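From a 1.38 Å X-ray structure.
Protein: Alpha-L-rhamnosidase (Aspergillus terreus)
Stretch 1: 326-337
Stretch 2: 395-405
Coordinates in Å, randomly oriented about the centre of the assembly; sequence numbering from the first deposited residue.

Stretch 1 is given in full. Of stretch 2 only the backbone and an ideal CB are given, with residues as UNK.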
ATOM      1  N   GLY A 326      13.737 -31.121  17.926  1.00 25.53           N
ATOM      2  CA  GLY A 326      14.829 -31.393  17.016  1.00 28.88           C
ATOM      3  C   GLY A 326      14.506 -31.085  15.556  1.00 28.07           C
ATOM      4  O   GLY A 326      15.256 -31.505  14.680  1.00 26.90           O
ATOM      5  N   LYS A 327      13.437 -30.326  15.288  1.00 26.19           N
ATOM      6  CA  LYS A 327      13.140 -29.917  13.902  1.00 24.59           C
ATOM      7  C   LYS A 327      14.142 -28.827  13.472  1.00 22.77           C
ATOM      8  O   LYS A 327      14.636 -28.030  14.293  1.00 25.01           O
ATOM      9  CB  LYS A 327      11.699 -29.413  13.765  1.00 23.26           C
ATOM     10  CG  LYS A 327      10.592 -30.365  14.204  1.00 24.58           C
ATOM     11  CD  LYS A 327      10.632 -31.731  13.550  1.00 29.85           C
ATOM     12  CE  LYS A 327       9.740 -32.742  14.259  1.00 41.58           C
ATOM     13  NZ  LYS A 327       9.762 -34.061  13.575  1.00 53.20           N
ATOM     14  N   THR A 328      14.393 -28.730  12.166  1.00 22.03           N
ATOM     15  CA  THR A 328      15.284 -27.714  11.620  1.00 21.61           C
ATOM     16  C   THR A 328      14.478 -26.451  11.322  1.00 20.97           C
ATOM     17  O   THR A 328      13.490 -26.533  10.596  1.00 19.41           O
ATOM     18  CB  THR A 328      15.957 -28.202  10.335  1.00 21.37           C
ATOM     19  OG1 THR A 328      16.743 -29.343  10.683  1.00 25.77           O
ATOM     20  CG2 THR A 328      16.833 -27.161   9.693  1.00 23.92           C
ATOM     21  N   VAL A 329      14.931 -25.311  11.871  1.00 20.37           N
ATOM     22  CA  VAL A 329      14.232 -24.028  11.722  1.00 19.90           C
ATOM     23  C   VAL A 329      15.196 -22.946  11.223  1.00 20.12           C
ATOM     24  O   VAL A 329      16.287 -22.733  11.760  1.00 21.19           O
ATOM     25  CB  VAL A 329      13.551 -23.591  13.027  1.00 19.50           C
ATOM     26  CG1 VAL A 329      12.710 -22.339  12.820  1.00 20.30           C
ATOM     27  CG2 VAL A 329      12.702 -24.697  13.632  1.00 22.99           C
ATOM     28  N   LEU A 330      14.752 -22.265  10.165  1.00 18.40           N
ATOM     29  CA  LEU A 330      15.372 -21.054   9.659  1.00 17.72           C
ATOM     30  C   LEU A 330      14.804 -19.845  10.409  1.00 17.72           C
ATOM     31  O   LEU A 330      13.604 -19.769  10.666  1.00 17.96           O
ATOM     32  CB  LEU A 330      15.042 -20.909   8.175  1.00 19.23           C
ATOM     33  CG  LEU A 330      15.305 -22.107   7.271  1.00 18.13           C
ATOM     34  CD1 LEU A 330      15.035 -21.734   5.831  1.00 18.18           C
ATOM     35  CD2 LEU A 330      16.732 -22.627   7.444  1.00 19.35           C
ATOM     36  N   ASP A 331      15.695 -18.905  10.717  1.00 16.86           N
ATOM     37  CA  ASP A 331      15.357 -17.600  11.276  1.00 18.36           C
ATOM     38  C   ASP A 331      15.919 -16.547  10.318  1.00 16.80           C
ATOM     39  O   ASP A 331      17.143 -16.443  10.143  1.00 18.45           O
ATOM     40  CB  ASP A 331      15.883 -17.490  12.719  1.00 19.05           C
ATOM     41  CG  ASP A 331      15.639 -16.138  13.374  1.00 20.07           C
ATOM     42  OD1 ASP A 331      14.906 -15.332  12.765  1.00 19.02           O
ATOM     43  OD2 ASP A 331      16.142 -15.922  14.519  1.00 22.80           O
ATOM     44  N   PHE A 332      15.018 -15.732   9.742  1.00 16.59           N
ATOM     45  CA  PHE A 332      15.441 -14.628   8.858  1.00 16.68           C
ATOM     46  C   PHE A 332      15.661 -13.300   9.609  1.00 16.82           C
ATOM     47  O   PHE A 332      16.049 -12.312   8.973  1.00 19.25           O
ATOM     48  CB  PHE A 332      14.436 -14.486   7.719  1.00 16.04           C
ATOM     49  CG  PHE A 332      14.666 -15.609   6.749  1.00 15.69           C
ATOM     50  CD1 PHE A 332      15.689 -15.551   5.826  1.00 18.18           C
ATOM     51  CD2 PHE A 332      13.911 -16.761   6.847  1.00 16.64           C
ATOM     52  CE1 PHE A 332      15.916 -16.624   4.980  1.00 17.11           C
ATOM     53  CE2 PHE A 332      14.143 -17.849   6.017  1.00 16.93           C
ATOM     54  CZ  PHE A 332      15.141 -17.764   5.081  1.00 17.15           C
ATOM     55  N   GLY A 333      15.397 -13.265  10.922  1.00 17.01           N
ATOM     56  CA  GLY A 333      15.678 -12.072  11.745  1.00 17.30           C
ATOM     57  C   GLY A 333      14.666 -10.943  11.611  1.00 18.34           C
ATOM     58  O   GLY A 333      14.759  -9.926  12.317  1.00 20.30           O
ATOM     59  N   GLN A 334      13.692 -11.120  10.739  1.00 16.82           N
ATOM     60  CA  GLN A 334      12.707 -10.107  10.369  1.00 14.49           C
ATOM     61  C   GLN A 334      11.450 -10.865   9.971  1.00 14.73           C
ATOM     62  O   GLN A 334      11.563 -11.835   9.230  1.00 15.28           O
ATOM     63  CB  GLN A 334      13.215  -9.257   9.208  1.00 15.44           C
ATOM     64  CG  GLN A 334      12.164  -8.300   8.653  1.00 15.82           C
ATOM     65  CD  GLN A 334      11.724  -7.222   9.623  1.00 14.07           C
ATOM     66  OE1 GLN A 334      12.571  -6.525  10.224  1.00 15.91           O
ATOM     67  NE2 GLN A 334      10.395  -7.072   9.770  1.00 13.30           N
ATOM     68  N   ASN A 335      10.298 -10.391  10.445  1.00 13.17           N
ATOM     69  CA  ASN A 335       9.009 -10.876   9.997  1.00 14.13           C
ATOM     70  C   ASN A 335       8.711 -10.165   8.674  1.00 13.03           C
ATOM     71  O   ASN A 335       8.437  -8.954   8.664  1.00 13.25           O
ATOM     72  CB  ASN A 335       7.942 -10.598  11.055  1.00 13.27           C
ATOM     73  CG  ASN A 335       6.602 -11.234  10.767  1.00 14.46           C
ATOM     74  OD1 ASN A 335       6.533 -12.220  10.019  1.00 14.14           O
ATOM     75  ND2 ASN A 335       5.545 -10.752  11.400  1.00 13.69           N
ATOM     76  N   LEU A 336       8.836 -10.900   7.577  1.00 13.02           N
ATOM     77  CA  LEU A 336       8.771 -10.376   6.242  1.00 12.83           C
ATOM     78  C   LEU A 336       7.649 -11.041   5.462  1.00 12.78           C
ATOM     79  O   LEU A 336       7.029 -12.005   5.908  1.00 13.23           O
ATOM     80  CB  LEU A 336      10.127 -10.485   5.543  1.00 15.98           C
ATOM     81  CG  LEU A 336      10.787 -11.860   5.511  1.00 18.79           C
ATOM     82  CD1 LEU A 336      10.258 -12.634   4.360  1.00 20.20           C
ATOM     83  CD2 LEU A 336      12.297 -11.730   5.384  1.00 20.56           C
ATOM     84  N   VAL A 337       7.409 -10.497   4.280  1.00 11.00           N
ATOM     85  CA  VAL A 337       6.334 -10.947   3.398  1.00 11.19           C
ATOM     86  C   VAL A 337       6.912 -11.208   2.018  1.00 10.73           C
ATOM     87  O   VAL A 337       7.579 -10.361   1.450  1.00 12.17           O
ATOM     88  CB  VAL A 337       5.169  -9.939   3.343  1.00 11.57           C
ATOM     89  CG1 VAL A 337       4.105 -10.399   2.371  1.00 12.12           C
ATOM     90  CG2 VAL A 337       4.569  -9.784   4.724  1.00 12.05           C
ATOM     91  N   UNK A 395       2.071 -16.452  -1.446  1.00 10.57           N
ATOM     92  CA  UNK A 395       3.007 -15.656  -0.668  1.00 10.84           C
ATOM     93  C   UNK A 395       2.754 -15.954   0.804  1.00 11.60           C
ATOM     94  O   UNK A 395       1.671 -16.425   1.145  1.00 10.72           O
ATOM     95  CB  UNK A 395       2.861 -14.163  -0.969  1.00 10.84           C
ATOM     96  N   UNK A 396       3.745 -15.634   1.643  1.00 11.42           N
ATOM     97  CA  UNK A 396       3.656 -15.932   3.064  1.00 11.29           C
ATOM     98  C   UNK A 396       4.153 -14.732   3.879  1.00 11.36           C
ATOM     99  O   UNK A 396       4.986 -13.978   3.414  1.00 12.59           O
ATOM    100  CB  UNK A 396       4.462 -17.188   3.402  1.00 11.29           C
ATOM    101  N   UNK A 397       3.691 -14.681   5.119  1.00 10.80           N
ATOM    102  CA  UNK A 397       4.170 -13.706   6.092  1.00 12.41           C
ATOM    103  C   UNK A 397       4.882 -14.474   7.196  1.00 13.26           C
ATOM    104  O   UNK A 397       4.273 -15.305   7.825  1.00 13.37           O
ATOM    105  CB  UNK A 397       3.027 -12.857   6.651  1.00 12.41           C
ATOM    106  N   UNK A 398       6.193 -14.252   7.387  1.00 12.21           N
ATOM    107  CA  UNK A 398       6.976 -15.132   8.242  1.00 12.92           C
ATOM    108  C   UNK A 398       8.323 -14.532   8.641  1.00 13.65           C
ATOM    109  O   UNK A 398       8.898 -13.734   7.907  1.00 13.18           O
ATOM    110  CB  UNK A 398       7.200 -16.470   7.534  1.00 12.92           C
ATOM    111  N   UNK A 399       8.840 -15.025   9.785  1.00 15.08           N
ATOM    112  CA  UNK A 399      10.236 -14.865  10.174  1.00 14.27           C
ATOM    113  C   UNK A 399      10.962 -16.234  10.227  1.00 13.70           C
ATOM    114  O   UNK A 399      12.160 -16.304   9.984  1.00 15.35           O
ATOM    115  CB  UNK A 399      10.320 -14.164  11.531  1.00 14.27           C
ATOM    116  N   UNK A 400      10.197 -17.285  10.563  1.00 14.50           N
ATOM    117  CA  UNK A 400      10.724 -18.631  10.769  1.00 16.11           C
ATOM    118  C   UNK A 400      10.183 -19.594   9.714  1.00 15.63           C
ATOM    119  O   UNK A 400       9.051 -19.487   9.281  1.00 14.85           O
ATOM    120  CB  UNK A 400      10.374 -19.132  12.172  1.00 16.11           C
ATOM    121  N   UNK A 401      10.999 -20.599   9.408  1.00 15.97           N
ATOM    122  CA  UNK A 401      10.583 -21.667   8.503  1.00 15.60           C
ATOM    123  C   UNK A 401      11.080 -22.994   9.072  1.00 15.33           C
ATOM    124  O   UNK A 401      12.281 -23.182   9.223  1.00 18.22           O
ATOM    125  CB  UNK A 401      11.118 -21.438   7.088  1.00 15.60           C
ATOM    126  N   UNK A 402      10.147 -23.910   9.332  1.00 14.86           N
ATOM    127  CA  UNK A 402      10.525 -25.297   9.633  1.00 17.52           C
ATOM    128  C   UNK A 402      10.746 -26.018   8.304  1.00 18.31           C
ATOM    129  O   UNK A 402       9.879 -25.964   7.420  1.00 16.99           O
ATOM    130  CB  UNK A 402       9.458 -26.001  10.473  1.00 17.52           C
ATOM    131  N   UNK A 403      11.895 -26.694   8.196  1.00 17.14           N
ATOM    132  CA  UNK A 403      12.289 -27.339   6.950  1.00 17.99           C
ATOM    133  C   UNK A 403      12.426 -28.831   7.198  1.00 20.45           C
ATOM    134  O   UNK A 403      13.205 -29.204   8.092  1.00 20.71           O
ATOM    135  CB  UNK A 403      13.594 -26.752   6.408  1.00 17.99           C
ATOM    136  N   UNK A 404      11.648 -29.637   6.456  1.00 17.21           N
ATOM    137  CA  UNK A 404      11.735 -31.107   6.550  1.00 18.99           C
ATOM    138  C   UNK A 404      12.134 -31.659   5.193  1.00 20.20           C
ATOM    139  O   UNK A 404      11.650 -31.203   4.154  1.00 22.03           O
ATOM    140  CB  UNK A 404      10.410 -31.718   7.011  1.00 18.99           C
ATOM    141  N   UNK A 405      12.971 -32.699   5.210  1.00 21.08           N
ATOM    142  CA  UNK A 405      13.356 -33.368   3.974  1.00 22.13           C
ATOM    143  C   UNK A 405      14.488 -32.695   3.222  1.00 21.51           C
ATOM    144  O   UNK A 405      14.760 -33.052   2.077  1.00 22.59           O
ATOM    145  CB  UNK A 405      12.139 -33.469   3.052  1.00 22.13           C
TER

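Position 395 precedes the first strand. Its CB points toward stretch 1, 5.2 Å from Val337 CG1, so an apolar or aromatic residue would suit. It is Tyr395, whose ring meets the valine methyl at its edge, CD2 to Val337 CG1 being 3.6 Å. At 396 the CB points sideways and no atom of stretch 1 lies within 5.5 Å of it, so stretch 1 sets no demand on the side chain; the residue is His396, which bonds elsewhere in the structure.

At 397 an ideal CB would lie 3.9 Å from Val337 CG2 and 4.2 Å from Leu336 O. The backbone angles are ordinary for a strand and do not call for glycine; alanine, or a beta-branched residue beside Val337, could equally be expected, and the visible atoms do not single out the glycine found. Gly397 leaves the valine methyl facing bare backbone, Val337 CG2 to Gly397 CA 4.2 Å.

Position 398 pairs with Leu336 in antiparallel fashion, its N bonding Leu336 O at 2.8 Å, and its side chain shares a face with that leucine. Leu336 and Phe332 offer a greasy surface there, which a large apolar residue could cover. Phe398 does so: Leu336 CD1 sits over its ring face, 4.0 Å from the centroid, while Phe332 CD2 approaches its edge, 4.0 Å from Phe398 CE2.

At 399 the chain turns a corner, and the CB points sideways, 4.9 Å from Asp331 OD1. That carboxylate invites a long basic side chain. Arg399, extended with chi1 to chi3 all t, forms a salt bridge: NE donates to Asp331 OD1 at 2.8 Å, and NH2 makes a weak bond to Asp331 OD2 at 3.3 Å. Gly333 CA lies over one face of the guanidinium.

Position 400 pairs with Asp331, with its CB 4.0 Å from Val329 CG1. Apolar bulk, ideally with a polar tip, would fit. In Tyr400 the CB packs on Val329 CG1 at 4.1 Å, and a water links OH to Asp331 OD2.

Position 401 faces Leu330 and Phe332, so a beta-branched or other apolar residue fits the strand. Val401 puts CG2 4.0 Å from the ring edge at Phe332 CE2.

At 402, beside Val329 and near Lys327, a flexible polar side chain could serve. Gln402 reaches the lysine with its end, Gln402 NE2 lying 3.7 Å from Lys327 CG, and its NE2 donates a hydrogen bond to the side chain at 404.

Position 403 has its CB on the same face as Leu330, 5.0 Å from Leu330 CG, so a beta-branched or other apolar residue would suit the strand and that surface. It is Val403, whose CG2 lies 3.7 Å from Leu330 CG.

At 404 the CB points sideways, but Lys327 makes an acid plausible. Asp404 meets Lys327 NZ through a water rather than directly, and its OD2 accepts the bond from Gln402 NE2 at 2.8 Å. Position 405 has positive phi and a CB that would jam against the preceding carbonyl, so glycine is called for: Gly405.

Stretch 2 (395-405) YHGFRYVQVDG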
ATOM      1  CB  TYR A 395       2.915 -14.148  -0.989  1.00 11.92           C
ATOM      2  CG  TYR A 395       1.711 -13.385  -0.492  1.00 10.83           C
ATOM      3  CD1 TYR A 395       0.478 -13.330  -1.119  1.00 11.28           C
ATOM      4  CD2 TYR A 395       1.864 -12.567   0.619  1.00 11.47           C
ATOM      5  CE1 TYR A 395      -0.526 -12.470  -0.699  1.00 11.88           C
ATOM      6  CE2 TYR A 395       0.853 -11.743   1.077  1.00 10.97           C
ATOM      7  CZ  TYR A 395      -0.338 -11.663   0.405  1.00 11.91           C
ATOM      8  OH  TYR A 395      -1.323 -10.786   0.785  1.00 13.09           O
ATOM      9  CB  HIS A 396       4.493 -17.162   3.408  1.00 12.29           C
ATOM     10  CG  HIS A 396       4.441 -18.284   2.434  1.00 12.43           C
ATOM     11  ND1 HIS A 396       3.285 -18.958   2.097  1.00 12.83           N
ATOM     12  CD2 HIS A 396       5.441 -18.794   1.703  1.00 13.18           C
ATOM     13  CE1 HIS A 396       3.623 -19.924   1.231  1.00 12.75           C
ATOM     14  NE2 HIS A 396       4.934 -19.858   0.984  1.00 12.41           N
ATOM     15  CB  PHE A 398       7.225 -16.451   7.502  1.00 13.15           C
ATOM     16  CG  PHE A 398       8.124 -16.365   6.290  1.00 12.95           C
ATOM     17  CD1 PHE A 398       7.632 -15.912   5.081  1.00 12.70           C
ATOM     18  CD2 PHE A 398       9.459 -16.732   6.324  1.00 12.75           C
ATOM     19  CE1 PHE A 398       8.437 -15.790   3.967  1.00 13.03           C
ATOM     20  CE2 PHE A 398      10.267 -16.647   5.194  1.00 13.94           C
ATOM     21  CZ  PHE A 398       9.751 -16.185   4.003  1.00 13.73           C
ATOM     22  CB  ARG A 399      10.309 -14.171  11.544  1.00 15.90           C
ATOM     23  CG  ARG A 399      11.710 -14.138  12.138  1.00 16.66           C
ATOM     24  CD  ARG A 399      11.841 -13.231  13.340  1.00 18.37           C
ATOM     25  NE  ARG A 399      13.159 -13.438  13.915  1.00 17.87           N
ATOM     26  CZ  ARG A 399      13.703 -12.672  14.863  1.00 17.96           C
ATOM     27  NH1 ARG A 399      13.006 -11.643  15.335  1.00 18.10           N
ATOM     28  NH2 ARG A 399      14.931 -12.941  15.299  1.00 20.61           N
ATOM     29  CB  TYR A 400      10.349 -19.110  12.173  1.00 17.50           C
ATOM     30  CG  TYR A 400      10.831 -18.198  13.281  1.00 16.82           C
ATOM     31  CD1 TYR A 400      12.131 -18.296  13.750  1.00 17.14           C
ATOM     32  CD2 TYR A 400       9.997 -17.233  13.839  1.00 17.45           C
ATOM     33  CE1 TYR A 400      12.585 -17.453  14.748  1.00 18.83           C
ATOM     34  CE2 TYR A 400      10.453 -16.375  14.827  1.00 20.98           C
ATOM     35  CZ  TYR A 400      11.754 -16.483  15.274  1.00 18.67           C
ATOM     36  OH  TYR A 400      12.238 -15.700  16.290  1.00 22.91           O
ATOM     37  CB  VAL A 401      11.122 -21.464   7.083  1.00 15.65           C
ATOM     38  CG1 VAL A 401      10.489 -22.503   6.169  1.00 16.73           C
ATOM     39  CG2 VAL A 401      10.858 -20.061   6.597  1.00 16.57           C
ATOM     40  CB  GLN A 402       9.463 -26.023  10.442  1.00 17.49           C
ATOM     41  CG  GLN A 402       9.917 -27.432  10.818  1.00 19.82           C
ATOM     42  CD  GLN A 402       8.909 -28.187  11.648  1.00 20.55           C
ATOM     43  OE1 GLN A 402       8.373 -27.677  12.644  1.00 22.14           O
ATOM     44  NE2 GLN A 402       8.655 -29.425  11.238  1.00 22.36           N
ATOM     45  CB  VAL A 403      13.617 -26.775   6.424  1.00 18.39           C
ATOM     46  CG1 VAL A 403      13.995 -27.444   5.126  1.00 20.73           C
ATOM     47  CG2 VAL A 403      13.564 -25.263   6.256  1.00 18.60           C
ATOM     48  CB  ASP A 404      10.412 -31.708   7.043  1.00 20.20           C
ATOM     49  CG  ASP A 404      10.182 -31.476   8.529  1.00 24.81           C
ATOM     50  OD1 ASP A 404      10.768 -32.237   9.355  1.00 33.18           O
ATOM     51  OD2 ASP A 404       9.497 -30.517   8.857  1.00 26.53           O
TER
HETATM   52  O   HOH W   1       8.813 -33.297  11.003  1.00 43.19           O
HETATM   53  O   HOH W   2      12.961 -30.472  10.421  1.00 30.89           O
HETATM   54  O   HOH W   3      14.659 -16.041  16.964  1.00 31.62           O
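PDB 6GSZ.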